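Local coordinates for protein neck and C-terminal motor domain of Kar3 (Candida glabrata, PDB 4GKR) that probably hydrolyses ATP to drive movement along microtubules, as a kinesin-14 motor with a role in mitosis, at residues A[93-96]-A[97-101]; A[326-329]-A[330-333]. All coordinates share one frame; numbering follows the deposited sequence.

Contact 1 (A[93-96]-A[97-101])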
ATOM      1  N   LYS A  93      -8.632  -5.439  10.205  1.00 43.56           N
ATOM      2  CA  LYS A  93      -9.946  -6.092  10.080  1.00 45.74           C
ATOM      3  C   LYS A  93     -10.602  -5.675   8.759  1.00 45.50           C
ATOM      4  O   LYS A  93     -11.162  -6.511   8.057  1.00 47.18           O
ATOM      5  CB  LYS A  93     -10.848  -5.783  11.285  1.00 47.17           C
ATOM      6  N   GLU A  94     -10.459  -4.395   8.409  1.00 44.90           N
ATOM      7  CA  GLU A  94     -10.985  -3.816   7.168  1.00 44.99           C
ATOM      8  C   GLU A  94     -10.066  -3.974   5.936  1.00 43.74           C
ATOM      9  O   GLU A  94     -10.335  -3.390   4.896  1.00 46.54           O
ATOM     10  CB  GLU A  94     -11.347  -2.334   7.388  1.00 44.60           C
ATOM     11  N   VAL A  95      -9.001  -4.762   6.043  1.00 42.00           N
ATOM     12  CA  VAL A  95      -8.080  -5.020   4.916  1.00 39.36           C
ATOM     13  C   VAL A  95      -7.989  -6.534   4.617  1.00 39.75           C
ATOM     14  O   VAL A  95      -7.639  -6.969   3.495  1.00 37.25           O
ATOM     15  CB  VAL A  95      -6.658  -4.471   5.234  1.00 37.39           C
ATOM     16  CG1 VAL A  95      -5.635  -4.939   4.228  1.00 34.59           C
ATOM     17  CG2 VAL A  95      -6.663  -2.955   5.292  1.00 37.77           C
ATOM     18  N   GLY A  96      -8.303  -7.329   5.639  1.00 40.19           N
ATOM     19  CA  GLY A  96      -8.164  -8.773   5.585  1.00 40.29           C
ATOM     20  C   GLY A  96      -8.840  -9.386   4.386  1.00 40.19           C
ATOM     21  O   GLY A  96      -8.253 -10.207   3.699  1.00 40.20           O
ATOM     22  N   GLN A  97     -10.064  -8.964   4.121  1.00 42.18           N
ATOM     23  CA  GLN A  97     -10.835  -9.498   3.012  1.00 44.89           C
ATOM     24  C   GLN A  97     -10.116  -9.320   1.673  1.00 43.67           C
ATOM     25  O   GLN A  97     -10.110 -10.233   0.847  1.00 45.70           O
ATOM     26  CB  GLN A  97     -12.232  -8.880   2.980  1.00 49.67           C
ATOM     27  CG  GLN A  97     -12.938  -9.039   1.643  1.00 53.98           C
ATOM     28  CD  GLN A  97     -14.423  -9.345   1.772  1.00 61.36           C
ATOM     29  OE1 GLN A  97     -14.981  -9.412   2.885  1.00 63.86           O
ATOM     30  NE2 GLN A  97     -15.078  -9.548   0.620  1.00 63.15           N
ATOM     31  N   LEU A  98      -9.496  -8.158   1.474  1.00 40.79           N
ATOM     32  CA  LEU A  98      -8.698  -7.907   0.288  1.00 37.25           C
ATOM     33  C   LEU A  98      -7.525  -8.887   0.171  1.00 37.30           C
ATOM     34  O   LEU A  98      -7.286  -9.442  -0.909  1.00 37.71           O
ATOM     35  CB  LEU A  98      -8.227  -6.451   0.265  1.00 35.27           C
ATOM     36  CG  LEU A  98      -7.276  -6.017  -0.852  1.00 33.87           C
ATOM     37  CD1 LEU A  98      -7.977  -5.931  -2.188  1.00 34.03           C
ATOM     38  CD2 LEU A  98      -6.672  -4.676  -0.488  1.00 34.03           C
ATOM     39  N   ILE A  99      -6.801  -9.108   1.267  1.00 36.95           N
ATOM     40  CA  ILE A  99      -5.679 -10.074   1.285  1.00 36.95           C
ATOM     41  C   ILE A  99      -6.088 -11.482   0.829  1.00 36.99           C
ATOM     42  O   ILE A  99      -5.346 -12.154   0.107  1.00 36.09           O
ATOM     43  CB  ILE A  99      -5.026 -10.184   2.684  1.00 37.41           C
ATOM     44  CG1 ILE A  99      -4.535  -8.814   3.164  1.00 37.80           C
ATOM     45  CG2 ILE A  99      -3.834 -11.132   2.651  1.00 37.31           C
ATOM     46  CD1 ILE A  99      -3.617  -8.107   2.180  1.00 36.21           C
ATOM     47  N   GLN A 100      -7.274 -11.911   1.252  1.00 37.69           N
ATOM     48  CA  GLN A 100      -7.799 -13.241   0.927  1.00 38.75           C
ATOM     49  C   GLN A 100      -7.992 -13.460  -0.587  1.00 39.31           C
ATOM     50  O   GLN A 100      -8.144 -14.591  -1.033  1.00 40.28           O
ATOM     51  CB  GLN A 100      -9.106 -13.490   1.685  1.00 39.36           C
ATOM     52  CG  GLN A 100      -8.972 -13.419   3.200  1.00 39.71           C
ATOM     53  CD  GLN A 100     -10.309 -13.248   3.907  1.00 41.68           C
ATOM     54  OE1 GLN A 100     -11.376 -13.432   3.301  1.00 43.18           O
ATOM     55  NE2 GLN A 100     -10.261 -12.884   5.191  1.00 40.72           N
ATOM     56  N   SER A 101      -7.966 -12.368  -1.354  1.00 39.10           N
ATOM     57  CA  SER A 101      -8.066 -12.381  -2.817  1.00 39.87           C
ATOM     58  C   SER A 101      -6.940 -13.160  -3.450  1.00 39.90           C
ATOM     59  O   SER A 101      -7.136 -13.795  -4.492  1.00 42.12           O
ATOM     60  CB  SER A 101      -7.954 -10.959  -3.386  1.00 39.16           C
ATOM     61  OG  SER A 101      -9.144 -10.228  -3.267  1.00 40.24           O
TER

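Contact 2 (A[326-329]-A[330-333])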
ATOM      1  N   LEU A 326       4.944  -2.398 -11.348  1.00 30.06           N
ATOM      2  CA  LEU A 326       3.712  -2.928 -10.804  1.00 29.25           C
ATOM      3  C   LEU A 326       2.616  -3.165 -11.849  1.00 30.98           C
ATOM      4  O   LEU A 326       1.497  -3.551 -11.490  1.00 31.09           O
ATOM      5  CB  LEU A 326       3.189  -1.977  -9.727  1.00 28.18           C
ATOM      6  CG  LEU A 326       4.014  -1.765  -8.455  1.00 27.06           C
ATOM      7  CD1 LEU A 326       3.408  -0.618  -7.672  1.00 26.55           C
ATOM      8  CD2 LEU A 326       4.074  -3.009  -7.583  1.00 26.76           C
ATOM      9  N   GLN A 327       2.901  -2.949 -13.131  1.00 31.48           N
ATOM     10  CA  GLN A 327       1.813  -3.003 -14.109  1.00 33.34           C
ATOM     11  C   GLN A 327       0.890  -4.228 -14.039  1.00 34.53           C
ATOM     12  O   GLN A 327      -0.328  -4.067 -14.129  1.00 36.45           O
ATOM     13  CB  GLN A 327       2.289  -2.782 -15.533  1.00 34.69           C
ATOM     14  CG  GLN A 327       3.277  -3.789 -16.061  1.00 35.93           C
ATOM     15  CD  GLN A 327       3.547  -3.586 -17.535  1.00 38.13           C
ATOM     16  OE1 GLN A 327       3.404  -2.498 -18.053  1.00 37.89           O
ATOM     17  NE2 GLN A 327       3.908  -4.657 -18.222  1.00 40.91           N
ATOM     18  N   TYR A 328       1.436  -5.433 -13.890  1.00 34.35           N
ATOM     19  CA  TYR A 328       0.576  -6.631 -13.892  1.00 35.45           C
ATOM     20  C   TYR A 328      -0.200  -6.810 -12.589  1.00 34.70           C
ATOM     21  O   TYR A 328      -1.089  -7.623 -12.509  1.00 35.00           O
ATOM     22  CB  TYR A 328       1.339  -7.909 -14.254  1.00 35.51           C
ATOM     23  CG  TYR A 328       1.883  -7.902 -15.659  1.00 38.25           C
ATOM     24  CD1 TYR A 328       1.040  -7.729 -16.763  1.00 39.55           C
ATOM     25  CD2 TYR A 328       3.235  -8.079 -15.894  1.00 38.86           C
ATOM     26  CE1 TYR A 328       1.538  -7.711 -18.047  1.00 41.28           C
ATOM     27  CE2 TYR A 328       3.743  -8.069 -17.178  1.00 40.56           C
ATOM     28  CZ  TYR A 328       2.896  -7.880 -18.254  1.00 42.61           C
ATOM     29  OH  TYR A 328       3.421  -7.886 -19.547  1.00 45.47           O
ATOM     30  N   SER A 329       0.135  -6.047 -11.564  1.00 34.20           N
ATOM     31  CA  SER A 329      -0.718  -6.025 -10.392  1.00 34.75           C
ATOM     32  C   SER A 329      -1.657  -4.806 -10.366  1.00 35.91           C
ATOM     33  O   SER A 329      -2.293  -4.536  -9.341  1.00 36.59           O
ATOM     34  CB  SER A 329       0.123  -6.106  -9.131  1.00 33.87           C
ATOM     35  OG  SER A 329       0.607  -7.428  -8.983  1.00 36.10           O
ATOM     36  N   LEU A 330      -1.748  -4.078 -11.484  1.00 35.71           N
ATOM     37  CA  LEU A 330      -2.695  -2.971 -11.584  1.00 36.08           C
ATOM     38  C   LEU A 330      -3.728  -3.121 -12.712  1.00 39.53           C
ATOM     39  O   LEU A 330      -4.765  -2.488 -12.638  1.00 42.03           O
ATOM     40  CB  LEU A 330      -1.989  -1.614 -11.656  1.00 35.47           C
ATOM     41  CG  LEU A 330      -1.018  -1.166 -10.540  1.00 34.63           C
ATOM     42  CD1 LEU A 330      -0.061  -0.109 -11.088  1.00 33.28           C
ATOM     43  CD2 LEU A 330      -1.714  -0.683  -9.265  1.00 32.45           C
ATOM     44  N   ILE A 331      -3.472  -3.936 -13.743  1.00 40.76           N
ATOM     45  CA  ILE A 331      -4.469  -4.116 -14.805  1.00 43.72           C
ATOM     46  C   ILE A 331      -5.413  -5.257 -14.500  1.00 45.37           C
ATOM     47  O   ILE A 331      -5.183  -6.014 -13.565  1.00 44.69           O
ATOM     48  CB  ILE A 331      -3.878  -4.444 -16.198  1.00 46.24           C
ATOM     49  CG1 ILE A 331      -2.829  -5.547 -16.112  1.00 45.92           C
ATOM     50  CG2 ILE A 331      -3.399  -3.195 -16.921  1.00 47.24           C
ATOM     51  CD1 ILE A 331      -3.047  -6.637 -17.140  1.00 48.34           C
ATOM     52  N   GLY A 332      -6.450  -5.386 -15.328  1.00 47.47           N
ATOM     53  CA  GLY A 332      -7.389  -6.491 -15.267  1.00 48.91           C
ATOM     54  C   GLY A 332      -8.189  -6.568 -13.984  1.00 49.82           C
ATOM     55  O   GLY A 332      -8.671  -5.556 -13.465  1.00 50.11           O
ATOM     56  N   SER A 333      -8.325  -7.785 -13.472  1.00 49.86           N
ATOM     57  CA  SER A 333      -9.100  -8.039 -12.274  1.00 48.72           C
ATOM     58  C   SER A 333      -8.404  -7.541 -10.994  1.00 46.14           C
ATOM     59  O   SER A 333      -8.968  -7.616  -9.900  1.00 46.55           O
ATOM     60  CB  SER A 333      -9.377  -9.533 -12.187  1.00 51.12           C
ATOM     61  OG  SER A 333      -8.195 -10.279 -12.443  1.00 50.88           O
TER

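Contact 1 (A[93-96]-A[97-101])
Ile99 N donates to Val95 O in the first turn of helix 96-99, a short helix on the central sheet of the kinesin motor domain, a P-loop NTPase fold. Val95 is the N-cap residue, in the loop that follows helix 88-93. The bond is 3.2 Å long from Ile99 N to Val95 O, with an N-H...O angle of 162°.

The side chain of Ile99 starts over this same turn. Its CB lies 3.4 Å from Gly96 O. CG1 stands beside the backbone N of its own residue (chi1 -57°), which brings it back over the carbonyls. It sits 3.6 Å from Val95 O. On the same side CG1 meets Val95 CG1 at 4.2 Å, and the two branched side chains meet at a slant. At the tip, Ile99 CD1 is 4.3 Å from the same Val95 CG1. Val95 puts CG1 opposite its backbone N (chi1 169°), where it can reach Ile99.

Both residues are buried. Val95 and Ile99 also pack on Ile110 of strand 108-113, and Ile99 packs on Thr135 and Ile139 of helix 131-147. Ile99 thus packs between strand 108-113 and helix 131-147. Leu98 extends the apolar face to Leu337 of strand 335-342.

Gly96 O is taken up one residue further on. Gln100 N donates to it, 3.1 Å from N to O. The extended Gln100 side chain runs past the same carbonyl, and its NE2 is hydrogen-bonded to His138. Its CG lies 3.3 Å from Gly96 O.

Contact 2 (A[326-329]-A[330-333])
Gln327 O takes two backbone hydrogen bonds, from Leu330 N and Ile331 N, in the turn that leads from helix 321-326 to strand 335-342 of the kinesin motor domain. The two donors approach differently. Ile331 N comes nearly end-on to the carbonyl, with a C=O...N angle of 168° and an N...O distance of 3.2 Å. Leu330 N is nearer, 3.0 Å from Gln327 O, but stands 65° out of the carbonyl plane. Together the two bonds close the chain into a compact turn.

Other polar groups find partners too. Ser329 N donates to Leu326 O over 2.8 Å. Tyr328 O accepts from the Asn107 side chain. Ser329 OG has a weak hydrogen bond with Asn265 ND2. Ile331 O is bonded to Ser334 OG, so the exit from the turn is also tied.

The apolar groups divide between two sides. Leu330 CD1 lies 4.0 Å from Leu326 CB, and both leucines pack on Phe111 of strand 108-113. Tyr328 meets His193 with the ring planes close to perpendicular. One face of the tyrosine has Gln327 CG over its centre. Ile331 reaches the ring from another direction. Its CG1 sits between its own backbone N and carbonyl carbon (chi1 47°), 3.5 Å from Gln327 O. From there Ile331 CD1 comes to the ring edge, near its plane, 4.2 Å from Tyr328 CD1.

Contact 1 comes early in the motor domain and contact 2 near its end. Their centres are 18 Å apart, and their nearest atoms, about 7 Å apart, do not touch. Both rest on strand 108-113, contact 1 through Val108 and Ile110, contact 2 through Cys109 and Phe111. The strand thus links the short helix 96-99 to the turn after helix 321-326. Strand 335-342 is the second shared element. It pairs in parallel with strand 108-113, lies under contact 1 and follows contact 2 in the chain. The alternating residues put the two contacts on opposite faces of the central sheet, as expected of the three-layer motor fold.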